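Local coordinates for protein xenavidin (Xenopus tropicalis, PDB 2UZ2) that binds biotin as a tetrameric frog member of the avidin family, at residues Cys6-Gln11 against Glu90-Met95. Residues are numbered along the deposited sequence; the frame is centred on the assembly and turned at random.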
loop_
_atom_site.group_PDB
_atom_site.type_symbol
_atom_site.label_atom_id
_atom_site.label_comp_id
_atom_site.label_asym_id
_atom_site.label_seq_id
_atom_site.Cartn_x
_atom_site.Cartn_y
_atom_site.Cartn_z
ATOM N N CYS B 6 -20.260 16.835 -1.640
ATOM C CA CYS B 6 -19.169 17.482 -0.863
ATOM C C CYS B 6 -18.589 18.860 -1.178
ATOM O O CYS B 6 -18.268 19.616 -0.253
ATOM C CB CYS B 6 -18.027 16.504 -0.664
ATOM S SG CYS B 6 -18.498 15.437 0.667
ATOM N N ASN B 7 -18.450 19.166 -2.460
ATOM C CA ASN B 7 -17.641 20.276 -2.920
ATOM C C ASN B 7 -16.196 20.081 -2.541
ATOM O O ASN B 7 -15.725 20.421 -1.424
ATOM C CB ASN B 7 -18.151 21.649 -2.495
ATOM C CG ASN B 7 -19.603 21.810 -2.745
ATOM O OD1 ASN B 7 -20.316 22.347 -1.902
ATOM N ND2 ASN B 7 -20.062 21.373 -3.914
ATOM N N LEU B 8 -15.493 19.445 -3.452
ATOM C CA LEU B 8 -14.075 19.288 -3.241
ATOM C C LEU B 8 -13.344 20.604 -3.534
ATOM O O LEU B 8 -12.187 20.738 -3.171
ATOM C CB LEU B 8 -13.527 18.166 -4.111
ATOM C CG LEU B 8 -14.072 16.762 -3.775
ATOM C CD1 LEU B 8 -13.181 15.803 -4.497
ATOM C CD2 LEU B 8 -14.124 16.443 -2.303
ATOM N N GLN B 9 -14.006 21.559 -4.193
ATOM C CA GLN B 9 -13.374 22.877 -4.426
ATOM C C GLN B 9 -12.886 23.532 -3.139
ATOM O O GLN B 9 -13.518 23.403 -2.063
ATOM C CB GLN B 9 -14.347 23.876 -5.076
ATOM C CG GLN B 9 -14.776 23.488 -6.436
ATOM C CD GLN B 9 -16.121 22.752 -6.443
ATOM O OE1 GLN B 9 -16.457 22.036 -5.499
ATOM N NE2 GLN B 9 -16.876 22.919 -7.501
ATOM N N GLY B 10 -11.796 24.285 -3.267
ATOM C CA GLY B 10 -11.325 25.121 -2.170
ATOM C C GLY B 10 -10.091 24.567 -1.511
ATOM O O GLY B 10 -9.392 23.778 -2.100
ATOM N N GLN B 11 -9.851 25.014 -0.284
ATOM C CA GLN B 11 -8.597 24.717 0.393
ATOM C C GLN B 11 -8.802 23.694 1.478
ATOM O O GLN B 11 -9.807 23.724 2.205
ATOM C CB GLN B 11 -8.026 25.992 0.978
ATOM C CG GLN B 11 -7.783 27.029 -0.081
ATOM C CD GLN B 11 -6.702 28.015 0.280
ATOM O OE1 GLN B 11 -6.738 29.146 -0.215
ATOM N NE2 GLN B 11 -5.743 27.614 1.116
ATOM N N GLU B 90 -16.581 18.592 6.901
ATOM C CA GLU B 90 -16.139 17.777 5.764
ATOM C C GLU B 90 -14.749 17.250 6.028
ATOM O O GLU B 90 -13.865 17.982 6.538
ATOM C CB GLU B 90 -16.048 18.583 4.466
ATOM C CG GLU B 90 -17.214 19.414 4.083
ATOM C CD GLU B 90 -16.797 20.556 3.162
ATOM O OE1 GLU B 90 -16.322 21.593 3.668
ATOM O OE2 GLU B 90 -16.948 20.425 1.941
ATOM N N ILE B 91 -14.544 15.970 5.702
ATOM C CA ILE B 91 -13.238 15.340 5.879
ATOM C C ILE B 91 -12.929 14.450 4.676
ATOM O O ILE B 91 -13.816 13.743 4.187
ATOM C CB ILE B 91 -13.150 14.515 7.206
ATOM C CG1 ILE B 91 -13.524 15.388 8.420
ATOM C CG2 ILE B 91 -11.772 13.865 7.369
ATOM C CD1 ILE B 91 -13.133 14.794 9.764
ATOM N N LEU B 92 -11.692 14.501 4.197
ATOM C CA LEU B 92 -11.303 13.620 3.110
ATOM C C LEU B 92 -10.373 12.582 3.715
ATOM O O LEU B 92 -9.283 12.947 4.195
ATOM C CB LEU B 92 -10.557 14.371 2.013
ATOM C CG LEU B 92 -11.147 15.690 1.526
ATOM C CD1 LEU B 92 -10.269 16.294 0.442
ATOM C CD2 LEU B 92 -12.541 15.438 0.995
ATOM N N HIS B 93 -10.784 11.318 3.682
ATOM C CA HIS B 93 -9.907 10.202 4.026
ATOM C C HIS B 93 -9.195 9.702 2.789
ATOM O O HIS B 93 -9.835 9.249 1.851
ATOM C CB HIS B 93 -10.680 9.039 4.681
ATOM C CG HIS B 93 -11.198 9.343 6.047
ATOM N ND1 HIS B 93 -10.382 9.739 7.083
ATOM C CD2 HIS B 93 -12.437 9.231 6.569
ATOM C CE1 HIS B 93 -11.111 9.914 8.172
ATOM N NE2 HIS B 93 -12.365 9.620 7.884
ATOM N N THR B 94 -7.859 9.738 2.805
ATOM C CA THR B 94 -7.058 9.373 1.647
ATOM C C THR B 94 -5.932 8.401 1.989
ATOM O O THR B 94 -5.461 8.320 3.117
ATOM C CB THR B 94 -6.370 10.597 0.987
ATOM O OG1 THR B 94 -5.262 11.042 1.774
ATOM C CG2 THR B 94 -7.431 11.773 0.766
ATOM N N MET B 95 -5.552 7.672 0.960
ATOM C CA MET B 95 -4.273 7.002 0.987
ATOM C C MET B 95 -3.513 7.408 -0.247
ATOM O O MET B 95 -4.107 7.875 -1.244
ATOM C CB MET B 95 -4.483 5.516 1.064
ATOM C CG MET B 95 -5.272 5.178 2.312
ATOM S SD MET B 95 -5.113 3.468 2.703
ATOM C CE MET B 95 -3.460 3.477 3.419
#
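Leu8 and Leu92 meet inside one end of the eight-stranded antiparallel barrel of the avidin fold, and they illustrate how the chain that leads into a barrel's first strand can help to cover its end. Residues 6-9 run as a loop across this end before strand 10-14 begins; Leu92 and Thr94 of strand 90-99 are buried inside the barrel, while Glu90 points toward the loop. The apolar part of the contact is a single methyl pair, CD2 of Leu8 against CD2 of Leu92 at 3.8 Å, with the two side chains set at a slant. In both leucines CG stands anti to the carbonyl carbon (chi1 -65° in Leu8, -47° in Leu92), a turn that lets each carry its CD2 methyl to the other. Phe63 touches both, and Phe119 flanks Leu92. The side chain of Leu92 is about 12 Å from the bound biotin.

Toward the rim the contact turns polar. Glu90 reaches across to the loop on a chain extended beyond CG (chi2 156°), and its OE1 forms a salt bridge with Arg121 NE. Arg121 also donates to the carbonyl oxygens of Gln9 and Gln11, so one guanidinium links the glutamate to the start of strand 10-14. Cys6 is tied to neighbouring strand 75-84 by its disulfide with Cys82. Its carbonyl O lies 2.7 Å from Glu90 OE2, and the carbonyl O of Asn7 is 3.6 Å from that same carboxylate oxygen.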